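Local coordinates for protein threonine--tRNA ligase catalytic subunit (Aeropyrum pernix, PDB 3A32) that probably charges tRNA(Thr) with threonine, first activating the amino acid with ATP, and leaves the deacylation of mischarged seryl-tRNA to a separate editing subunit, at residues Thr161-His166 and Arg311-Ser316; Tyr257-Asp262 and Ile281-Asn286. All blocks are in the same frame, centred on the assembly; numbering follows the deposited sequence.

Contact 1 (Thr161-His166 and Arg311-Ser316). With ZN (zinc ion), chain G.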
ATOM      1  N   THR A 161       3.815   8.670   8.140  1.00  7.12           N
ATOM      2  CA  THR A 161       4.297   7.407   7.635  1.00  6.56           C
ATOM      3  C   THR A 161       5.826   7.382   7.742  1.00  6.86           C
ATOM      4  O   THR A 161       6.462   8.400   7.524  1.00  7.16           O
ATOM      5  CB  THR A 161       3.742   7.197   6.198  1.00  7.91           C
ATOM      6  OG1 THR A 161       2.396   7.754   6.117  1.00  7.76           O
ATOM      7  CG2 THR A 161       3.700   5.679   5.836  1.00  4.04           C
ATOM      8  N   GLN A 162       6.392   6.227   8.092  1.00  7.59           N
ATOM      9  CA  GLN A 162       7.851   6.001   8.190  1.00  7.87           C
ATOM     10  C   GLN A 162       8.169   4.824   7.262  1.00  8.40           C
ATOM     11  O   GLN A 162       7.357   3.921   7.151  1.00  7.33           O
ATOM     12  CB  GLN A 162       8.217   5.515   9.588  1.00  8.35           C
ATOM     13  CG  GLN A 162       8.033   6.505  10.694  1.00  8.73           C
ATOM     14  CD  GLN A 162       7.974   5.880  12.057  1.00 10.62           C
ATOM     15  OE1 GLN A 162       7.408   4.810  12.256  1.00 12.38           O
ATOM     16  NE2 GLN A 162       8.552   6.562  13.028  1.00 13.88           N
ATOM     17  N   ASP A 163       9.331   4.868   6.585  1.00  7.29           N
ATOM     18  CA  ASP A 163       9.921   3.679   5.965  1.00  6.86           C
ATOM     19  C   ASP A 163      10.758   2.955   7.060  1.00  6.27           C
ATOM     20  O   ASP A 163      11.998   2.981   7.081  1.00  5.54           O
ATOM     21  CB  ASP A 163      10.810   4.069   4.742  1.00  6.21           C
ATOM     22  CG  ASP A 163      11.907   5.124   5.086  1.00  7.24           C
ATOM     23  OD1 ASP A 163      11.650   6.023   5.928  1.00  7.82           O
ATOM     24  OD2 ASP A 163      13.025   5.071   4.502  1.00  7.28           O
ATOM     25  N   ASP A 164      10.040   2.284   7.937  1.00  5.97           N
ATOM     26  CA  ASP A 164      10.544   1.771   9.180  1.00  6.44           C
ATOM     27  C   ASP A 164      11.044   0.335   9.018  1.00  6.35           C
ATOM     28  O   ASP A 164      10.388  -0.474   8.363  1.00  6.60           O
ATOM     29  CB  ASP A 164       9.379   1.802  10.190  1.00  6.71           C
ATOM     30  CG  ASP A 164       9.846   1.730  11.642  1.00 10.39           C
ATOM     31  OD1 ASP A 164      11.024   2.060  11.924  1.00 11.43           O
ATOM     32  OD2 ASP A 164       9.006   1.374  12.508  1.00 13.89           O
ATOM     33  N   ALA A 165      12.160  -0.014   9.671  1.00  6.19           N
ATOM     34  CA  ALA A 165      12.592  -1.400   9.677  1.00  6.04           C
ATOM     35  C   ALA A 165      13.281  -1.678  10.984  1.00  7.25           C
ATOM     36  O   ALA A 165      13.746  -0.747  11.659  1.00  8.46           O
ATOM     37  CB  ALA A 165      13.509  -1.687   8.486  1.00  5.63           C
ATOM     38  N   HIS A 166      13.290  -2.943  11.363  1.00  7.05           N
ATOM     39  CA  HIS A 166      13.999  -3.418  12.515  1.00  7.90           C
ATOM     40  C   HIS A 166      14.897  -4.584  12.134  1.00  8.24           C
ATOM     41  O   HIS A 166      14.525  -5.451  11.326  1.00  8.59           O
ATOM     42  CB  HIS A 166      13.015  -3.740  13.662  1.00  9.10           C
ATOM     43  CG  HIS A 166      12.321  -2.513  14.157  1.00  9.44           C
ATOM     44  ND1 HIS A 166      11.150  -2.055  13.601  1.00  8.73           N
ATOM     45  CD2 HIS A 166      12.710  -1.568  15.038  1.00  7.85           C
ATOM     46  CE1 HIS A 166      10.806  -0.915  14.163  1.00  5.57           C
ATOM     47  NE2 HIS A 166      11.732  -0.599  15.045  1.00  6.46           N
ATOM     48  N   ARG A 311      15.800   1.444  12.081  1.00  6.20           N
ATOM     49  CA  ARG A 311      16.382   2.250  11.000  1.00  5.76           C
ATOM     50  C   ARG A 311      15.326   2.772  10.047  1.00  5.56           C
ATOM     51  O   ARG A 311      14.377   2.075   9.762  1.00  6.68           O
ATOM     52  CB  ARG A 311      17.465   1.462  10.244  1.00  6.46           C
ATOM     53  CG  ARG A 311      17.083   0.072   9.694  1.00  5.11           C
ATOM     54  CD  ARG A 311      16.841   0.065   8.169  1.00  5.67           C
ATOM     55  NE  ARG A 311      15.584   0.679   7.712  1.00  6.07           N
ATOM     56  CZ  ARG A 311      15.218   0.767   6.426  1.00  5.98           C
ATOM     57  NH1 ARG A 311      15.999   0.268   5.457  1.00  9.49           N
ATOM     58  NH2 ARG A 311      14.062   1.341   6.101  1.00  5.57           N
ATOM     59  N   ALA A 312      15.465   4.004   9.563  1.00  5.45           N
ATOM     60  CA  ALA A 312      14.685   4.458   8.413  1.00  4.49           C
ATOM     61  C   ALA A 312      15.673   5.093   7.458  1.00  4.80           C
ATOM     62  O   ALA A 312      16.692   5.567   7.911  1.00  7.09           O
ATOM     63  CB  ALA A 312      13.603   5.461   8.848  1.00  3.20           C
ATOM     64  N   LEU A 313      15.357   5.168   6.167  1.00  4.81           N
ATOM     65  CA  LEU A 313      16.190   5.869   5.184  1.00  5.31           C
ATOM     66  C   LEU A 313      15.725   7.291   5.005  1.00  6.73           C
ATOM     67  O   LEU A 313      16.532   8.182   5.026  1.00  8.16           O
ATOM     68  CB  LEU A 313      16.228   5.153   3.819  1.00  4.19           C
ATOM     69  CG  LEU A 313      16.449   3.620   3.795  1.00  5.17           C
ATOM     70  CD1 LEU A 313      16.436   3.108   2.359  1.00  5.19           C
ATOM     71  CD2 LEU A 313      17.746   3.157   4.489  1.00  3.47           C
ATOM     72  N   LEU A 314      14.421   7.495   4.810  1.00  8.55           N
ATOM     73  CA  LEU A 314      13.815   8.811   4.625  1.00  8.29           C
ATOM     74  C   LEU A 314      13.418   9.369   5.985  1.00  8.84           C
ATOM     75  O   LEU A 314      13.650  10.536   6.257  1.00  7.79           O
ATOM     76  CB  LEU A 314      12.564   8.688   3.735  1.00  8.33           C
ATOM     77  CG  LEU A 314      12.698   7.962   2.383  1.00  9.91           C
ATOM     78  CD1 LEU A 314      11.369   7.941   1.554  1.00  5.60           C
ATOM     79  CD2 LEU A 314      13.855   8.557   1.580  1.00  4.89           C
ATOM     80  N   GLY A 315      12.814   8.523   6.837  1.00  9.23           N
ATOM     81  CA  GLY A 315      12.327   8.977   8.155  1.00  9.73           C
ATOM     82  C   GLY A 315      10.826   9.132   8.102  1.00 10.04           C
ATOM     83  O   GLY A 315      10.146   8.216   7.691  1.00 11.32           O
ATOM     84  N   SER A 316      10.295  10.296   8.472  1.00  8.84           N
ATOM     85  CA  SER A 316       8.921  10.607   8.150  1.00  8.00           C
ATOM     86  C   SER A 316       8.858  10.884   6.649  1.00  7.96           C
ATOM     87  O   SER A 316       9.584  11.724   6.132  1.00  6.30           O
ATOM     88  CB  SER A 316       8.454  11.808   8.945  1.00  7.94           C
ATOM     89  OG  SER A 316       7.223  12.314   8.448  1.00  8.93           O
TER
HETATM   90 ZN    ZN G 708      11.648   1.153  15.976  1.00 11.72          ZN
HETATM   91  O   HOH W   1      11.712   2.414  14.395  1.00 15.13           O
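The carboxylate of Asp-163 fills a turn of the facing chain and takes three consecutive backbone N-H groups, those of Leu-313, Leu-314 and Gly-315. The setting is the central, largely antiparallel sheet of the class II synthetase core, where strand 159-170 runs beside strand 306-316 and the latter turns a corner at 313-315. Asp-163 OD2 is gripped twice: Leu-314 N meets its syn lone pair at 2.8 Å in a nearly straight bond (167°), while Leu-313 N comes from above the carboxylate plane. Asp-163 OD1 offers its syn lone pair to Gly-315 N at 2.9 Å. With CG set between backbone N and carbonyl carbon (chi1 54°), the short side chain can reach into the corner, and bonds to both oxygens should fix its rotation. Gly-315 has backbone angles at which a CB would be jammed against the preceding carbonyl O.

Regular pairing survives at Ala-165 and Arg-311, whose backbones exchange two hydrogen bonds. The bent side chain of Arg-311 lays one guanidinium face over the methyl of Ala-165, its NE 3.2 Å from Ala-165 CB and buried without a polar partner. NH1 of Arg-311 bonds to His-63 and Tyr-68. On the face bearing Asp-164, a water donates a hydrogen bond to Asp-164 OD1 and also binds the zinc, which His-166 NE2 holds together with Cys-112 and His-310. NH2 of Arg-311 donates in the guanidinium plane to Asp-163 O at 2.8 Å, arriving 44° out of the carbonyl plane.

Contact 2 (Tyr257-Asp262 and Ile281-Asn286); sequences YGPKLD and IQFDFN
Tyr-257 and Gln-282 meet at about a right angle, the tyrosine ring and the amide turned 53° apart, with Tyr-257 CE1 lying 3.6 Å from Gln-282 NE2. Gln-282 leaves its strand with CG anti to the backbone N and then bends at chi2 (79°), which brings NE2 between Phe-283 O and Gly-258 O. Gln-282 NE2 makes two bonds there, both close to the amide plane: one is nearly straight, to Phe-283 O of its own strand, the other crosses 2.8 Å to Gly-258 O, reaching that oxygen from well above its carbonyl plane. Gln-282 OE1 lies against the aliphatic chain of Lys-260, 3.6 Å from Lys-260 CD. An alanine in place of Gln-282 would probably leave Gly-258 O without this donor and open a gap between the tyrosine ring and the lysine chain.

The two segments belong to a beta hairpin of the class II catalytic sheet, strands 260-268 and 273-284, in which Leu-261 and Ile-281 form an antiparallel hydrogen-bonded pair. Beyond the regular ladder, Phe-285 N donates to Tyr-257 O at 2.7 Å. A CB on Gly-258 would clash with Phe-283 O, so the close backbone approach here depends on glycine. CD of Pro-259 touches two phenylalanines, the proline crossing Phe-285 at about a right angle with Phe-285 CE2 3.7 Å from Pro-259 CD, which also rests on CB of Phe-283. Trp-225 meets the Phe-285 ring edge-to-face. Asp-284 puts its carboxylate beside the tyrosine, planes 35° apart and Asp-284 OD2 3.7 Å from Tyr-257 CD1, while the same OD2 accepts from NE2 of the zinc ligand His-310.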
ATOM      1  N   TYR A 257      19.146   4.670  25.359  1.00 10.65           N
ATOM      2  CA  TYR A 257      19.114   3.218  25.030  1.00  9.92           C
ATOM      3  C   TYR A 257      20.029   2.786  23.906  1.00  9.90           C
ATOM      4  O   TYR A 257      19.953   1.620  23.499  1.00 11.54           O
ATOM      5  CB  TYR A 257      17.691   2.719  24.673  1.00 10.02           C
ATOM      6  CG  TYR A 257      17.021   3.597  23.640  1.00 10.58           C
ATOM      7  CD1 TYR A 257      17.109   3.327  22.274  1.00 10.53           C
ATOM      8  CD2 TYR A 257      16.335   4.751  24.044  1.00 12.84           C
ATOM      9  CE1 TYR A 257      16.488   4.187  21.334  1.00 10.20           C
ATOM     10  CE2 TYR A 257      15.725   5.604  23.129  1.00 11.82           C
ATOM     11  CZ  TYR A 257      15.788   5.307  21.781  1.00 11.93           C
ATOM     12  OH  TYR A 257      15.171   6.196  20.922  1.00 11.93           O
ATOM     13  N   GLY A 258      20.856   3.678  23.358  1.00  9.14           N
ATOM     14  CA  GLY A 258      21.868   3.208  22.443  1.00  8.84           C
ATOM     15  C   GLY A 258      22.331   4.303  21.516  1.00  8.49           C
ATOM     16  O   GLY A 258      21.661   5.308  21.384  1.00  9.05           O
ATOM     17  N   PRO A 259      23.510   4.116  20.895  1.00  8.18           N
ATOM     18  CA  PRO A 259      24.107   5.105  19.985  1.00  7.67           C
ATOM     19  C   PRO A 259      23.409   5.069  18.619  1.00  8.50           C
ATOM     20  O   PRO A 259      22.600   4.139  18.365  1.00  9.01           O
ATOM     21  CB  PRO A 259      25.546   4.633  19.841  1.00  6.55           C
ATOM     22  CG  PRO A 259      25.479   3.131  20.081  1.00  7.28           C
ATOM     23  CD  PRO A 259      24.323   2.883  21.018  1.00  6.99           C
ATOM     24  N   LYS A 260      23.713   6.048  17.755  1.00  7.87           N
ATOM     25  CA  LYS A 260      23.053   6.162  16.450  1.00  8.60           C
ATOM     26  C   LYS A 260      23.890   6.861  15.405  1.00  8.46           C
ATOM     27  O   LYS A 260      24.883   7.500  15.706  1.00  8.50           O
ATOM     28  CB  LYS A 260      21.717   6.919  16.575  1.00  8.60           C
ATOM     29  CG  LYS A 260      21.841   8.239  17.344  1.00 10.62           C
ATOM     30  CD  LYS A 260      20.628   9.167  17.113  1.00 10.96           C
ATOM     31  CE  LYS A 260      20.780  10.430  17.981  1.00 12.95           C
ATOM     32  NZ  LYS A 260      19.749  11.441  17.592  1.00 19.20           N
ATOM     33  N   LEU A 261      23.427   6.755  14.166  1.00  9.19           N
ATOM     34  CA  LEU A 261      23.973   7.448  13.025  1.00  9.42           C
ATOM     35  C   LEU A 261      22.808   8.130  12.291  1.00  9.84           C
ATOM     36  O   LEU A 261      21.759   7.495  12.012  1.00  9.75           O
ATOM     37  CB  LEU A 261      24.610   6.387  12.148  1.00  9.85           C
ATOM     38  CG  LEU A 261      25.262   6.631  10.814  1.00 12.17           C
ATOM     39  CD1 LEU A 261      26.107   5.407  10.528  1.00 11.08           C
ATOM     40  CD2 LEU A 261      24.211   6.881   9.689  1.00 14.78           C
ATOM     41  N   ASP A 262      22.990   9.398  11.929  1.00  8.94           N
ATOM     42  CA  ASP A 262      21.966  10.144  11.189  1.00  8.34           C
ATOM     43  C   ASP A 262      22.474  10.455   9.813  1.00  8.33           C
ATOM     44  O   ASP A 262      23.653  10.743   9.639  1.00  7.25           O
ATOM     45  CB  ASP A 262      21.633  11.435  11.901  1.00  8.02           C
ATOM     46  CG  ASP A 262      20.859  11.180  13.177  1.00 11.46           C
ATOM     47  OD1 ASP A 262      19.843  10.432  13.083  1.00 11.83           O
ATOM     48  OD2 ASP A 262      21.291  11.681  14.253  1.00 12.68           O
ATOM     49  N   ILE A 281      20.066   5.329  11.887  1.00  9.15           N
ATOM     50  CA  ILE A 281      20.309   3.968  12.338  1.00  8.15           C
ATOM     51  C   ILE A 281      20.491   4.048  13.847  1.00  8.71           C
ATOM     52  O   ILE A 281      21.485   4.606  14.313  1.00  8.42           O
ATOM     53  CB  ILE A 281      21.576   3.291  11.681  1.00  7.20           C
ATOM     54  CG1 ILE A 281      21.473   3.330  10.163  1.00  7.57           C
ATOM     55  CG2 ILE A 281      21.753   1.832  12.174  1.00  3.78           C
ATOM     56  CD1 ILE A 281      22.737   2.924   9.482  1.00  7.54           C
ATOM     57  N   GLN A 282      19.562   3.427  14.579  1.00  8.32           N
ATOM     58  CA  GLN A 282      19.477   3.497  16.030  1.00  8.57           C
ATOM     59  C   GLN A 282      19.490   2.117  16.741  1.00  8.67           C
ATOM     60  O   GLN A 282      18.549   1.331  16.640  1.00 10.06           O
ATOM     61  CB  GLN A 282      18.196   4.266  16.394  1.00  8.32           C
ATOM     62  CG  GLN A 282      17.885   4.270  17.885  1.00  7.48           C
ATOM     63  CD  GLN A 282      18.736   5.285  18.627  1.00  8.33           C
ATOM     64  OE1 GLN A 282      18.618   6.487  18.384  1.00  8.50           O
ATOM     65  NE2 GLN A 282      19.586   4.806  19.560  1.00  5.59           N
ATOM     66  N   PHE A 283      20.590   1.830  17.417  1.00  9.04           N
ATOM     67  CA  PHE A 283      20.709   0.775  18.415  1.00  8.66           C
ATOM     68  C   PHE A 283      19.866   0.952  19.668  1.00  8.97           C
ATOM     69  O   PHE A 283      19.577   2.071  20.121  1.00  9.80           O
ATOM     70  CB  PHE A 283      22.171   0.670  18.848  1.00  7.58           C
ATOM     71  CG  PHE A 283      23.067   0.145  17.771  1.00  8.42           C
ATOM     72  CD1 PHE A 283      23.470  -1.192  17.777  1.00  6.16           C
ATOM     73  CD2 PHE A 283      23.494   0.981  16.736  1.00  5.02           C
ATOM     74  CE1 PHE A 283      24.288  -1.692  16.748  1.00  2.69           C
ATOM     75  CE2 PHE A 283      24.322   0.510  15.733  1.00  6.52           C
ATOM     76  CZ  PHE A 283      24.720  -0.832  15.722  1.00  5.78           C
ATOM     77  N   ASP A 284      19.555  -0.183  20.262  1.00  8.89           N
ATOM     78  CA  ASP A 284      18.603  -0.259  21.321  1.00  9.19           C
ATOM     79  C   ASP A 284      19.038  -1.390  22.245  1.00  8.74           C
ATOM     80  O   ASP A 284      19.163  -2.556  21.817  1.00  8.31           O
ATOM     81  CB  ASP A 284      17.205  -0.473  20.743  1.00  8.86           C
ATOM     82  CG  ASP A 284      16.109  -0.160  21.734  1.00 11.75           C
ATOM     83  OD1 ASP A 284      16.271  -0.530  22.935  1.00 11.17           O
ATOM     84  OD2 ASP A 284      15.083   0.445  21.306  1.00 12.89           O
ATOM     85  N   PHE A 285      19.326  -0.998  23.490  1.00  9.11           N
ATOM     86  CA  PHE A 285      19.765  -1.892  24.595  1.00  9.06           C
ATOM     87  C   PHE A 285      18.594  -2.133  25.555  1.00  9.45           C
ATOM     88  O   PHE A 285      18.612  -3.042  26.383  1.00 10.32           O
ATOM     89  CB  PHE A 285      20.957  -1.250  25.321  1.00  8.22           C
ATOM     90  CG  PHE A 285      22.134  -1.003  24.401  1.00  9.90           C
ATOM     91  CD1 PHE A 285      22.431  -1.925  23.356  1.00  5.95           C
ATOM     92  CD2 PHE A 285      22.934   0.109  24.551  1.00  8.24           C
ATOM     93  CE1 PHE A 285      23.480  -1.709  22.505  1.00  8.17           C
ATOM     94  CE2 PHE A 285      24.042   0.318  23.694  1.00  7.22           C
ATOM     95  CZ  PHE A 285      24.303  -0.569  22.674  1.00  8.07           C
ATOM     96  N   ASN A 286      17.554  -1.337  25.374  1.00  9.48           N
ATOM     97  CA  ASN A 286      16.345  -1.442  26.123  1.00 11.25           C
ATOM     98  C   ASN A 286      15.451  -2.604  25.651  1.00 12.00           C
ATOM     99  O   ASN A 286      15.085  -3.463  26.470  1.00 13.33           O
ATOM    100  CB  ASN A 286      15.611  -0.102  26.061  1.00 10.97           C
ATOM    101  CG  ASN A 286      14.308  -0.100  26.864  1.00 12.58           C
ATOM    102  OD1 ASN A 286      14.285  -0.453  28.049  1.00 11.17           O
ATOM    103  ND2 ASN A 286      13.221   0.352  26.223  1.00 11.66           N
TER

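Overall arrangement
Contacts 1 and 2 lie in the same sheet, where strand 306-316 runs between 159-170 and 273-284; their centres are 14 Å apart and their nearest atoms about 4 Å, without touching. Along the chain, both segments of contact 2 fall between those of contact 1. The pair illustrates how sheet neighbours can serve one metal site from different shells. Contact 1 supplies a direct zinc ligand, His-166, whereas contact 2 acts at second shell: the Asp-284 side chain stands about 6 Å from the zinc and bonds to His-310, which probably helps to orient that ligand. Helix 174-191 packs on both, Val-181 touching Arg-311 and Leu-313 as well as Ile-281.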